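Local coordinates for endo-beta-mannanase (Opitutaceae bacterium TAV5, PDB 7BOB), which probably removes mannose units from the ends of beta-1,4-linked mannans and manno-oligosaccharides, as a homotrimeric family 5 exo-beta-1,4-mannosidase, at residues Q198-D203 and L237-Y242; T260-P265 and A416-Q421; F266-A271 and G275-Q280; Q280-I285 and R300-A305; G428-R431 and P435-S438. One frame throughout, in Å; residues are numbered along the deposited sequence.

Contact 1 of 5, residues Q198-D203 and L237-Y242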
# COMPACT_ATOMS: atom_id res chain seq x y z
N GLN A 198 -6.00 -17.76 -10.29
CA GLN A 198 -5.23 -17.16 -9.21
C GLN A 198 -4.33 -18.17 -8.52
O GLN A 198 -3.42 -17.75 -7.79
CB GLN A 198 -6.16 -16.49 -8.21
CG GLN A 198 -7.02 -15.47 -8.91
CD GLN A 198 -7.36 -14.34 -8.03
OE1 GLN A 198 -6.48 -13.66 -7.52
NE2 GLN A 198 -8.66 -14.14 -7.78
N GLN A 199 -4.51 -19.47 -8.76
CA GLN A 199 -3.49 -20.43 -8.37
C GLN A 199 -2.14 -20.08 -8.97
O GLN A 199 -1.10 -20.36 -8.35
CB GLN A 199 -3.87 -21.84 -8.82
CG GLN A 199 -5.15 -22.40 -8.24
CD GLN A 199 -5.51 -23.72 -8.90
OE1 GLN A 199 -5.07 -24.79 -8.47
NE2 GLN A 199 -6.27 -23.65 -9.98
N VAL A 200 -2.13 -19.49 -10.17
CA VAL A 200 -0.88 -19.16 -10.88
C VAL A 200 -0.43 -17.73 -10.60
O VAL A 200 0.75 -17.48 -10.37
CB VAL A 200 -1.06 -19.38 -12.39
CG1 VAL A 200 0.24 -19.04 -13.12
CG2 VAL A 200 -1.47 -20.83 -12.70
N ILE A 201 -1.36 -16.77 -10.65
CA ILE A 201 -0.99 -15.35 -10.64
C ILE A 201 -1.03 -14.70 -9.26
O ILE A 201 -0.64 -13.53 -9.14
CB ILE A 201 -1.88 -14.56 -11.62
CG1 ILE A 201 -3.32 -14.49 -11.10
CG2 ILE A 201 -1.81 -15.18 -13.07
CD1 ILE A 201 -4.14 -13.36 -11.68
N ALA A 202 -1.52 -15.39 -8.22
CA ALA A 202 -1.47 -14.84 -6.86
C ALA A 202 -1.05 -15.93 -5.87
O ALA A 202 -0.91 -17.10 -6.23
CB ALA A 202 -2.80 -14.21 -6.44
N ASP A 203 -0.83 -15.53 -4.61
CA ASP A 203 -0.64 -16.48 -3.52
C ASP A 203 -1.84 -16.33 -2.59
O ASP A 203 -1.85 -15.48 -1.70
CB ASP A 203 0.66 -16.30 -2.74
CG ASP A 203 0.89 -17.43 -1.72
OD1 ASP A 203 0.10 -18.41 -1.71
OD2 ASP A 203 1.87 -17.35 -0.96
N LEU A 237 -7.03 -31.14 -10.42
CA LEU A 237 -6.86 -29.69 -10.41
C LEU A 237 -7.84 -29.08 -11.41
O LEU A 237 -8.25 -29.73 -12.38
CB LEU A 237 -5.43 -29.33 -10.78
CG LEU A 237 -4.38 -30.06 -9.95
CD1 LEU A 237 -2.96 -29.58 -10.32
CD2 LEU A 237 -4.67 -29.84 -8.46
N THR A 238 -8.22 -27.83 -11.17
CA THR A 238 -9.07 -27.13 -12.12
C THR A 238 -8.43 -25.81 -12.58
O THR A 238 -7.56 -25.25 -11.91
CB THR A 238 -10.46 -26.83 -11.52
OG1 THR A 238 -10.30 -25.91 -10.44
CG2 THR A 238 -11.13 -28.10 -11.02
N MET A 239 -8.88 -25.34 -13.74
CA MET A 239 -8.49 -24.04 -14.28
C MET A 239 -9.74 -23.37 -14.84
O MET A 239 -10.62 -24.04 -15.41
CB MET A 239 -7.42 -24.18 -15.37
CG MET A 239 -6.80 -22.85 -15.82
SD MET A 239 -6.35 -21.84 -14.38
CE MET A 239 -5.12 -22.88 -13.58
N HIS A 240 -9.85 -22.08 -14.59
CA HIS A 240 -10.90 -21.21 -15.10
C HIS A 240 -10.24 -20.08 -15.87
O HIS A 240 -9.20 -19.56 -15.44
CB HIS A 240 -11.73 -20.55 -13.98
CG HIS A 240 -12.45 -21.51 -13.10
ND1 HIS A 240 -13.25 -21.09 -12.05
CD2 HIS A 240 -12.51 -22.87 -13.09
CE1 HIS A 240 -13.76 -22.14 -11.44
NE2 HIS A 240 -13.34 -23.23 -12.05
N GLY A 241 -10.84 -19.65 -16.96
CA GLY A 241 -10.20 -18.55 -17.64
C GLY A 241 -11.09 -17.84 -18.63
O GLY A 241 -11.92 -18.47 -19.30
N TYR A 242 -10.92 -16.53 -18.69
CA TYR A 242 -11.71 -15.64 -19.51
C TYR A 242 -10.79 -14.63 -20.16
O TYR A 242 -9.69 -14.38 -19.67
CB TYR A 242 -12.76 -14.94 -18.66
CG TYR A 242 -13.65 -15.88 -17.92
CD1 TYR A 242 -13.28 -16.39 -16.67
CD2 TYR A 242 -14.87 -16.27 -18.46
CE1 TYR A 242 -14.15 -17.30 -15.97
CE2 TYR A 242 -15.72 -17.14 -17.79
CZ TYR A 242 -15.36 -17.65 -16.55
OH TYR A 242 -16.24 -18.52 -15.90
O HOH W 1 -6.63 -26.96 -8.35
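Q199 reaches from the short helix 198-201 to T238 and M239. These lie on strand 237-241, the sixth strand of the parallel (beta/alpha)8 barrel of family 5 glycoside hydrolases. The side chains of Q199 and M239 lie alongside one another, pointing opposite ways. Q199 is extended beyond CG (chi2 172°), which carries its amide out to the backbone of the strand. There Q199 NE2 donates to T238 O at 2.8 Å. The acceptor lies in the amide plane of Q199, and the donor comes in nearly along the C=O axis. The bond is still bent, with an N-H...O angle of 146°. Q199 NE2 also bonds D196 O, so two backbone carbonyls hold this nitrogen and fix the turn of the amide. On the other branch, Q199 OE1 accepts from Q231 NE2 and from a water at 2.7 Å. That water is met weakly by T238 N. The hydroxyl of T238 is used differently: T238 OG1 bonds C195 O.

M239 meets the helix by its methyl. Two bends in its chain (chi2 47°, chi3 62°) bring CE back toward the helix. Y267 of helix 258-272 touches both V200 and M239, and the touching residues are all buried. M239 CE lies 3.9 Å from Q199 NE2, and M239 CE also lies 4.3 Å from V200 CG2.

Contact 2 of 5, residues T260-P265 and A416-Q421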
# COMPACT_ATOMS: atom_id res chain seq x y z
N THR A 260 -3.90 -12.47 -25.46
CA THR A 260 -5.09 -12.90 -24.74
C THR A 260 -5.38 -14.38 -24.99
O THR A 260 -5.61 -15.14 -24.04
CB THR A 260 -6.31 -12.07 -25.16
OG1 THR A 260 -6.07 -10.68 -24.90
CG2 THR A 260 -7.57 -12.52 -24.41
N ARG A 261 -5.33 -14.82 -26.26
CA ARG A 261 -5.58 -16.23 -26.59
C ARG A 261 -4.55 -17.16 -25.96
O ARG A 261 -4.86 -18.32 -25.72
CB ARG A 261 -5.58 -16.47 -28.10
CG ARG A 261 -6.69 -15.76 -28.85
CD ARG A 261 -6.41 -15.76 -30.34
NE ARG A 261 -7.53 -15.22 -31.11
CZ ARG A 261 -7.75 -15.47 -32.40
NH1 ARG A 261 -6.92 -16.26 -33.08
NH2 ARG A 261 -8.80 -14.93 -33.00
N SER A 262 -3.35 -16.68 -25.67
CA SER A 262 -2.41 -17.61 -25.06
C SER A 262 -2.59 -17.78 -23.55
O SER A 262 -1.94 -18.64 -22.95
CB SER A 262 -0.98 -17.17 -25.36
OG SER A 262 -0.66 -15.99 -24.61
N LEU A 263 -3.45 -16.98 -22.91
CA LEU A 263 -3.50 -16.98 -21.45
C LEU A 263 -4.02 -18.31 -20.90
O LEU A 263 -3.36 -18.98 -20.09
CB LEU A 263 -4.38 -15.84 -20.96
CG LEU A 263 -3.83 -14.44 -21.20
CD1 LEU A 263 -4.98 -13.43 -21.06
CD2 LEU A 263 -2.71 -14.16 -20.21
N LEU A 264 -5.22 -18.71 -21.33
CA LEU A 264 -5.81 -19.93 -20.78
C LEU A 264 -4.95 -21.16 -21.06
O LEU A 264 -4.65 -21.91 -20.11
CB LEU A 264 -7.25 -20.04 -21.29
CG LEU A 264 -8.24 -20.99 -20.62
CD1 LEU A 264 -8.19 -20.83 -19.13
CD2 LEU A 264 -9.66 -20.73 -21.15
N PRO A 265 -4.44 -21.40 -22.28
CA PRO A 265 -3.53 -22.54 -22.47
C PRO A 265 -2.30 -22.47 -21.59
O PRO A 265 -1.82 -23.50 -21.11
CB PRO A 265 -3.15 -22.47 -23.95
CG PRO A 265 -4.27 -21.72 -24.59
CD PRO A 265 -4.72 -20.71 -23.56
N ALA A 416 6.86 -14.22 -21.86
CA ALA A 416 7.82 -15.09 -22.52
C ALA A 416 7.09 -16.20 -23.28
O ALA A 416 7.44 -16.50 -24.43
CB ALA A 416 8.79 -15.68 -21.50
N HIS A 417 6.06 -16.79 -22.66
CA HIS A 417 5.28 -17.85 -23.30
C HIS A 417 4.66 -17.36 -24.60
O HIS A 417 4.71 -18.05 -25.62
CB HIS A 417 4.20 -18.34 -22.34
CG HIS A 417 3.29 -19.37 -22.93
ND1 HIS A 417 2.02 -19.06 -23.37
CD2 HIS A 417 3.45 -20.70 -23.12
CE1 HIS A 417 1.43 -20.16 -23.81
NE2 HIS A 417 2.28 -21.17 -23.68
N HIS A 418 4.08 -16.16 -24.58
CA HIS A 418 3.45 -15.63 -25.79
C HIS A 418 4.48 -15.28 -26.86
O HIS A 418 4.28 -15.56 -28.05
CB HIS A 418 2.60 -14.41 -25.44
CG HIS A 418 2.36 -13.50 -26.60
ND1 HIS A 418 1.57 -13.85 -27.69
CD2 HIS A 418 2.80 -12.24 -26.86
CE1 HIS A 418 1.54 -12.85 -28.55
NE2 HIS A 418 2.27 -11.86 -28.07
N LEU A 419 5.60 -14.66 -26.45
CA LEU A 419 6.59 -14.22 -27.43
C LEU A 419 7.32 -15.41 -28.04
O LEU A 419 7.68 -15.37 -29.22
CB LEU A 419 7.58 -13.24 -26.79
CG LEU A 419 7.03 -11.90 -26.26
CD1 LEU A 419 8.12 -11.11 -25.51
CD2 LEU A 419 6.42 -11.05 -27.37
N LEU A 420 7.56 -16.47 -27.26
CA LEU A 420 8.17 -17.66 -27.82
C LEU A 420 7.24 -18.34 -28.82
O LEU A 420 7.70 -18.84 -29.86
CB LEU A 420 8.55 -18.62 -26.69
CG LEU A 420 9.76 -18.18 -25.88
CD1 LEU A 420 9.74 -18.79 -24.48
CD2 LEU A 420 11.04 -18.55 -26.65
N GLN A 421 5.92 -18.37 -28.54
CA GLN A 421 4.98 -18.91 -29.52
C GLN A 421 4.91 -18.04 -30.76
O GLN A 421 4.56 -18.53 -31.83
CB GLN A 421 3.58 -19.06 -28.92
CG GLN A 421 3.49 -20.00 -27.75
CD GLN A 421 2.03 -20.37 -27.38
OE1 GLN A 421 1.10 -19.56 -27.47
NE2 GLN A 421 1.86 -21.61 -26.96
O HOH W 2 1.15 -16.34 -22.67
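S262 on helix 258-272 faces H417, H418 and Q421 on helix 406-422. The two helices are steeply crossed. The axes of the short segments come within 9.7 Å, with 115° between their directions. Starting at the root of the S262 side chain, S262 CB lies 4.1 Å from H417 ND1. Q421 lies at the margin of the contact. The next atom is the tip. S262 OG sits between the backbone N and the carbonyl carbon (chi1 71°), the crowded position. From there it can turn back to its own helix and bond L259 O, one turn earlier. S262 OG also lies 3.7 Å from H418 CB. A water donates to S262 OG at 2.7 Å.

This water links the helices. It lies at the edge of the H417 ring, in its plane, 2.9 Å from H417 ND1. The backbone of S262 adds a further contact, with S262 O 3.8 Å from H417 CE1. The far nitrogen of that ring, H417 NE2, bonds K269 NZ. A phenylalanine in place of H417 would probably leave the water with one partner fewer and the K269 amine without this acceptor. The polar end of H418 has another partner: H418 NE2 bonds E573 OE2 of helix 569-583.

Helix 258-272 follows the sixth strand of the barrel. Helix 406-422 links strands 385-389 and 427-431 of the mixed sheet. A small serine against two histidines, with water between, is consistent with a seam between a (beta/alpha)8 barrel and an alpha/beta domain.

Contact 3 of 5, residues F266-A271 and G275-Q280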
# COMPACT_ATOMS: atom_id res chain seq x y z
N PHE A 266 -1.77 -21.26 -21.36
CA PHE A 266 -0.63 -21.12 -20.46
C PHE A 266 -0.99 -21.54 -19.04
O PHE A 266 -0.23 -22.27 -18.39
CB PHE A 266 -0.11 -19.69 -20.49
CG PHE A 266 0.79 -19.36 -19.35
CD1 PHE A 266 2.15 -19.69 -19.41
CD2 PHE A 266 0.30 -18.75 -18.20
CE1 PHE A 266 3.00 -19.40 -18.33
CE2 PHE A 266 1.15 -18.44 -17.12
CZ PHE A 266 2.49 -18.77 -17.20
N TYR A 267 -2.14 -21.07 -18.54
CA TYR A 267 -2.58 -21.48 -17.20
C TYR A 267 -2.77 -22.99 -17.11
O TYR A 267 -2.40 -23.61 -16.11
CB TYR A 267 -3.89 -20.79 -16.82
CG TYR A 267 -3.78 -19.28 -16.68
CD1 TYR A 267 -2.73 -18.71 -15.98
CD2 TYR A 267 -4.75 -18.44 -17.21
CE1 TYR A 267 -2.63 -17.34 -15.85
CE2 TYR A 267 -4.67 -17.07 -17.06
CZ TYR A 267 -3.61 -16.54 -16.39
OH TYR A 267 -3.52 -15.18 -16.28
N VAL A 268 -3.37 -23.58 -18.15
CA VAL A 268 -3.57 -25.03 -18.17
C VAL A 268 -2.22 -25.75 -18.15
O VAL A 268 -2.03 -26.71 -17.40
CB VAL A 268 -4.42 -25.44 -19.39
CG1 VAL A 268 -4.50 -26.98 -19.54
CG2 VAL A 268 -5.82 -24.83 -19.27
N LYS A 269 -1.26 -25.25 -18.94
CA LYS A 269 0.08 -25.83 -18.95
C LYS A 269 0.71 -25.83 -17.56
O LYS A 269 1.31 -26.83 -17.14
CB LYS A 269 0.99 -25.05 -19.91
CG LYS A 269 0.71 -25.24 -21.38
CD LYS A 269 1.80 -24.59 -22.27
CE LYS A 269 1.34 -24.53 -23.72
NZ LYS A 269 2.31 -23.84 -24.62
N CYS A 270 0.63 -24.70 -16.85
CA CYS A 270 1.15 -24.68 -15.48
C CYS A 270 0.46 -25.70 -14.60
O CYS A 270 1.12 -26.49 -13.91
CB CYS A 270 1.03 -23.28 -14.88
SG CYS A 270 1.92 -22.04 -15.85
N ALA A 271 -0.86 -25.66 -14.56
CA ALA A 271 -1.60 -26.62 -13.74
C ALA A 271 -1.21 -28.05 -14.12
O ALA A 271 -0.85 -28.85 -13.25
CB ALA A 271 -3.10 -26.40 -13.90
N GLY A 275 -0.64 -31.98 -11.93
CA GLY A 275 -1.65 -33.00 -11.83
C GLY A 275 -2.62 -32.87 -12.98
O GLY A 275 -2.52 -31.96 -13.81
N PRO A 276 -3.58 -33.77 -13.06
CA PRO A 276 -4.58 -33.67 -14.13
C PRO A 276 -5.41 -32.40 -13.93
O PRO A 276 -5.62 -31.94 -12.80
CB PRO A 276 -5.42 -34.94 -13.97
CG PRO A 276 -5.20 -35.39 -12.55
CD PRO A 276 -3.83 -34.89 -12.13
N VAL A 277 -5.85 -31.81 -15.04
CA VAL A 277 -6.48 -30.50 -14.97
C VAL A 277 -7.71 -30.46 -15.86
O VAL A 277 -7.63 -30.80 -17.05
CB VAL A 277 -5.49 -29.35 -15.32
CG1 VAL A 277 -4.96 -29.51 -16.69
CG2 VAL A 277 -6.19 -28.03 -15.22
N LEU A 278 -8.83 -30.05 -15.27
CA LEU A 278 -10.10 -29.84 -15.94
C LEU A 278 -10.28 -28.36 -16.25
O LEU A 278 -10.17 -27.52 -15.34
CB LEU A 278 -11.26 -30.32 -15.05
CG LEU A 278 -12.68 -30.02 -15.53
CD1 LEU A 278 -12.88 -30.75 -16.85
CD2 LEU A 278 -13.78 -30.48 -14.55
N LEU A 279 -10.59 -28.03 -17.50
CA LEU A 279 -10.97 -26.66 -17.84
C LEU A 279 -12.40 -26.48 -17.36
O LEU A 279 -13.37 -26.60 -18.12
CB LEU A 279 -10.84 -26.38 -19.33
CG LEU A 279 -11.05 -24.92 -19.73
CD1 LEU A 279 -10.01 -24.03 -19.05
CD2 LEU A 279 -11.03 -24.69 -21.25
N GLN A 280 -12.54 -26.21 -16.05
CA GLN A 280 -13.83 -26.28 -15.38
C GLN A 280 -14.74 -25.10 -15.71
O GLN A 280 -15.96 -25.18 -15.51
CB GLN A 280 -13.62 -26.35 -13.88
CG GLN A 280 -14.86 -26.68 -13.07
CD GLN A 280 -14.55 -26.67 -11.62
OE1 GLN A 280 -13.91 -25.73 -11.13
NE2 GLN A 280 -14.97 -27.71 -10.90
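V268 and A271 on helix 258-272 pack against V277 at the start of strand 277-282. They belong to a beta-alpha-beta unit of the (beta/alpha)8 barrel, in which this helix returns the chain from strand 237-241 to its neighbour. The axes of the short segments lie 9.0 Å apart and run roughly antiparallel, at 149°.

V277 makes the first shell with both of its branches. With chi1 at 60° the two methyls of V277 split between two helix residues. V277 CG1 meets V268 CG1 at 3.8 Å, while V277 CG2 meets A271 CB at 3.7 Å. The side chains of V268 and V277 approach at a slant. Two residues along the strand, L279 CD1 lies 4.3 Å from V268 CG2.

Further out, M239 of the adjacent strand touches both valines. Backbone bonds to L237 and M239 on one side and to N312 and L315 on the other hold the strand in the sheet. L279 is the centre of an inverse gamma turn, and its side chain touches Y314.

The loop between helix and strand is short. G275 is the first residue to leave the helical backbone, with positive phi, and a CB there would clash with the P276 ring. G275 N keeps a weak bond to A271 O, at 3.4 Å with an N-H...O angle of 128°.

Contact 4 of 5, residues Q280-I285 and R300-A305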
# COMPACT_ATOMS: atom_id res chain seq x y z
N GLN A 280 -12.54 -26.21 -16.05
CA GLN A 280 -13.83 -26.28 -15.38
C GLN A 280 -14.74 -25.10 -15.71
O GLN A 280 -15.96 -25.18 -15.51
CB GLN A 280 -13.62 -26.35 -13.88
CG GLN A 280 -14.86 -26.68 -13.07
CD GLN A 280 -14.55 -26.67 -11.62
OE1 GLN A 280 -13.91 -25.73 -11.13
NE2 GLN A 280 -14.97 -27.71 -10.90
N GLU A 281 -14.16 -24.01 -16.21
CA GLU A 281 -14.89 -22.81 -16.59
C GLU A 281 -14.09 -22.14 -17.70
O GLU A 281 -12.91 -21.85 -17.52
CB GLU A 281 -15.02 -21.79 -15.45
CG GLU A 281 -16.05 -22.05 -14.38
CD GLU A 281 -16.07 -20.90 -13.36
OE1 GLU A 281 -15.66 -19.76 -13.72
OE2 GLU A 281 -16.45 -21.14 -12.20
N PHE A 282 -14.75 -21.87 -18.82
CA PHE A 282 -14.17 -20.98 -19.81
C PHE A 282 -15.32 -20.25 -20.48
O PHE A 282 -16.43 -20.77 -20.56
CB PHE A 282 -13.32 -21.76 -20.82
CG PHE A 282 -14.14 -22.51 -21.81
CD1 PHE A 282 -14.70 -23.73 -21.46
CD2 PHE A 282 -14.39 -21.97 -23.06
CE1 PHE A 282 -15.48 -24.42 -22.38
CE2 PHE A 282 -15.17 -22.65 -23.98
CZ PHE A 282 -15.72 -23.89 -23.64
N GLY A 283 -15.06 -19.04 -20.94
CA GLY A 283 -16.12 -18.26 -21.55
C GLY A 283 -15.55 -17.12 -22.34
O GLY A 283 -14.37 -16.79 -22.21
N THR A 284 -16.39 -16.53 -23.18
CA THR A 284 -15.94 -15.34 -23.91
C THR A 284 -16.37 -14.05 -23.25
O THR A 284 -15.79 -13.01 -23.57
CB THR A 284 -16.47 -15.33 -25.35
OG1 THR A 284 -17.90 -15.38 -25.33
CG2 THR A 284 -15.89 -16.50 -26.16
N ILE A 285 -17.36 -14.09 -22.35
CA ILE A 285 -17.89 -12.92 -21.65
C ILE A 285 -18.69 -12.05 -22.61
O ILE A 285 -19.89 -11.82 -22.41
CB ILE A 285 -16.78 -12.09 -20.96
CG1 ILE A 285 -16.03 -12.94 -19.93
CG2 ILE A 285 -17.39 -10.82 -20.29
CD1 ILE A 285 -16.94 -13.44 -18.78
N ARG A 300 -11.99 -21.08 -31.59
CA ARG A 300 -11.24 -21.99 -32.46
C ARG A 300 -9.76 -21.97 -32.15
O ARG A 300 -9.05 -22.92 -32.52
CB ARG A 300 -11.49 -21.65 -33.95
CG ARG A 300 -12.85 -22.22 -34.40
CD ARG A 300 -13.49 -21.42 -35.53
NE ARG A 300 -14.84 -21.92 -35.79
CZ ARG A 300 -15.10 -23.10 -36.36
NH1 ARG A 300 -14.11 -23.89 -36.75
NH2 ARG A 300 -16.35 -23.50 -36.54
N ALA A 301 -9.25 -20.92 -31.49
CA ALA A 301 -7.86 -20.96 -31.07
C ALA A 301 -7.71 -21.61 -29.69
O ALA A 301 -6.90 -22.53 -29.51
CB ALA A 301 -7.27 -19.55 -31.07
N ILE A 302 -8.48 -21.17 -28.70
CA ILE A 302 -8.11 -21.54 -27.34
C ILE A 302 -8.47 -22.99 -27.01
O ILE A 302 -7.76 -23.63 -26.23
CB ILE A 302 -8.73 -20.58 -26.32
CG1 ILE A 302 -10.25 -20.61 -26.42
CG2 ILE A 302 -8.17 -19.16 -26.52
CD1 ILE A 302 -10.90 -20.79 -25.07
N LEU A 303 -9.56 -23.53 -27.58
CA LEU A 303 -9.96 -24.89 -27.22
C LEU A 303 -8.96 -25.93 -27.69
O LEU A 303 -8.54 -26.77 -26.87
CB LEU A 303 -11.38 -25.17 -27.73
CG LEU A 303 -12.44 -24.33 -27.03
CD1 LEU A 303 -13.82 -24.59 -27.64
CD2 LEU A 303 -12.44 -24.62 -25.51
N PRO A 304 -8.53 -25.97 -28.97
CA PRO A 304 -7.46 -26.93 -29.32
C PRO A 304 -6.17 -26.69 -28.55
O PRO A 304 -5.52 -27.66 -28.12
CB PRO A 304 -7.28 -26.73 -30.84
CG PRO A 304 -8.54 -26.05 -31.31
CD PRO A 304 -8.98 -25.19 -30.14
N ALA A 305 -5.79 -25.43 -28.32
CA ALA A 305 -4.60 -25.17 -27.51
C ALA A 305 -4.77 -25.68 -26.08
O ALA A 305 -3.86 -26.30 -25.52
CB ALA A 305 -4.27 -23.68 -27.52
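F282 and its partners L303 and I302 join strand 277-282 to helix 292-309, two parts of the beta-alpha-beta unit that leads on to strand 311-316 of the (beta/alpha)8 barrel. The ring of F282 provides the surface. A chi1 of 75° turns the ring toward the helix. L303 lies over one face, and the two side chains cross at about a right angle. The touching branch is CD2, in a CH-pi contact. L303 CD2 is 4.0 Å from the centroid of the F282 ring and 24° off the ring normal. L303 CD2 is set toward the rim of the face, 3.7 Å from F282 CE2 and 3.8 Å from F282 CZ. I302 joins by the end of its chain, with I302 CD1 4.2 Å from F282 CD2.

Two more aromatic rings, F354 and W316, meet F282 edge-to-face. An alanine in place of F282 would probably open a gap beneath L303 CD2 and deprive F354 and W316 of their ring partner. The contact is apolar and buried, and next to it in sequence is E281, which pairs with R58.

Several elements close in around it. L264 of helix 258-272 touches F282, and R261 of the same helix touches I302. Y353 and F357 of helix 352-364 touch L303. Backbone bonds join F282 to L315 of strand 311-316 and to W317 just after it.

Contact 5 of 5, residues G428-R431 and P435-S438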
# COMPACT_ATOMS: atom_id res chain seq x y z
N GLY A 428 6.86 -25.53 -23.24
CA GLY A 428 6.50 -26.28 -22.05
C GLY A 428 6.92 -25.58 -20.76
O GLY A 428 7.51 -24.49 -20.75
N ILE A 429 6.58 -26.23 -19.66
CA ILE A 429 6.93 -25.81 -18.31
C ILE A 429 7.76 -26.92 -17.69
O ILE A 429 7.44 -28.10 -17.85
CB ILE A 429 5.68 -25.55 -17.45
CG1 ILE A 429 4.73 -24.59 -18.17
CG2 ILE A 429 6.05 -25.03 -16.04
CD1 ILE A 429 5.22 -23.16 -18.22
N VAL A 430 8.85 -26.56 -17.03
CA VAL A 430 9.68 -27.52 -16.31
C VAL A 430 9.76 -27.05 -14.86
O VAL A 430 9.85 -25.85 -14.59
CB VAL A 430 11.08 -27.66 -16.95
CG1 VAL A 430 11.82 -26.31 -16.98
CG2 VAL A 430 11.90 -28.70 -16.21
N ARG A 431 9.69 -27.99 -13.93
CA ARG A 431 9.52 -27.66 -12.52
C ARG A 431 10.87 -27.69 -11.82
O ARG A 431 11.57 -28.70 -11.85
CB ARG A 431 8.55 -28.63 -11.85
CG ARG A 431 7.11 -28.45 -12.30
CD ARG A 431 6.16 -29.50 -11.69
NE ARG A 431 6.38 -29.67 -10.25
CZ ARG A 431 5.65 -30.48 -9.49
NH1 ARG A 431 4.66 -31.19 -10.02
NH2 ARG A 431 5.91 -30.58 -8.19
N PRO A 435 13.62 -33.01 -9.79
CA PRO A 435 14.88 -33.21 -10.52
C PRO A 435 14.70 -32.83 -11.99
O PRO A 435 13.62 -32.94 -12.56
CB PRO A 435 15.16 -34.71 -10.34
CG PRO A 435 14.44 -35.08 -9.05
CD PRO A 435 13.21 -34.21 -9.02
N LEU A 436 15.75 -32.31 -12.58
CA LEU A 436 15.47 -31.83 -13.92
C LEU A 436 15.47 -32.99 -14.92
O LEU A 436 16.32 -33.88 -14.85
CB LEU A 436 16.49 -30.77 -14.35
CG LEU A 436 16.34 -29.38 -13.71
CD1 LEU A 436 17.44 -28.44 -14.21
CD2 LEU A 436 14.97 -28.79 -13.98
N PRO A 437 14.51 -33.01 -15.85
CA PRO A 437 14.52 -34.03 -16.90
C PRO A 437 15.84 -34.01 -17.66
O PRO A 437 16.42 -32.96 -17.90
CB PRO A 437 13.36 -33.62 -17.81
CG PRO A 437 12.46 -32.81 -16.93
CD PRO A 437 13.37 -32.09 -15.96
N SER A 438 16.31 -35.20 -18.02
CA SER A 438 17.56 -35.28 -18.76
C SER A 438 17.41 -34.51 -20.07
O SER A 438 16.30 -34.35 -20.59
CB SER A 438 17.93 -36.74 -19.02
OG SER A 438 19.12 -36.82 -19.78
O HOH W 3 11.66 -30.96 -13.38
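V430 meets L436 and P437 across the turn that follows strand 427-431. Strand 427-431 is outermost in the mixed sheet within this chain, in the C-terminal alpha/beta part. The tight side of the contact rests on one methyl. V430 CG2 lies anti to the backbone N (chi1 59° for its twin, CG1), and from there it faces the loop. V430 CG2 sits 3.8 Å from L436 CD2 and 3.7 Å from P437 CD. L436 comes in roughly perpendicular to V430, while the proline offers the CD of its ring. L436 CD2 also lies 4.0 Å from R431 O. Behind this cluster, L436 packs on L460 and W463 of helix 454-465, and V430 touches H386 of the adjacent strand.

The other side is looser and polar. A water lies between the two backbones, 2.7 Å from R431 O and 2.9 Å from P435 O. Other acceptors also lie near this water, so its two protons may be shared among more than these two oxygens. P435 is exposed, and its CB points away from the strand. The R431 side chain also leads away from the loop. Its NH2 forms a salt bridge with D433 inside the turn, and its NH1 bonds A273 O, just after helix 258-272 of the barrel. L436 N is held by E459.

The segments thus pair through apolar side chains and a water, not as strands side by side. Cohesion here probably comes mainly from burying V430, with L436 and P437 partly covering it, while charged groups at the margin fix the turn.

Contacts 1, 3 and 4 follow one another round the barrel, on strands 237-241 and 277-282. Contacts 1 and 3 are closest, with centres about 9 Å apart, and M239 O is 3.0 Å from Q280 N. Near contact 4 the strands approach the catalytic end. Y242 OH lies 2.6 Å from E281 OE1, and E281 sits on the seventh strand, a position consistent with the family 5 nucleophile. Contact 2 backs this group from outside: L264 CD1 lies 3.7 Å from L279 CD1. Contacts 3 and 4 are nested within its loop. Contact 5 is most remote, its centre about 27 Å from that of contact 4, but I429 CD1 still reaches C270 SG at 4.2 Å.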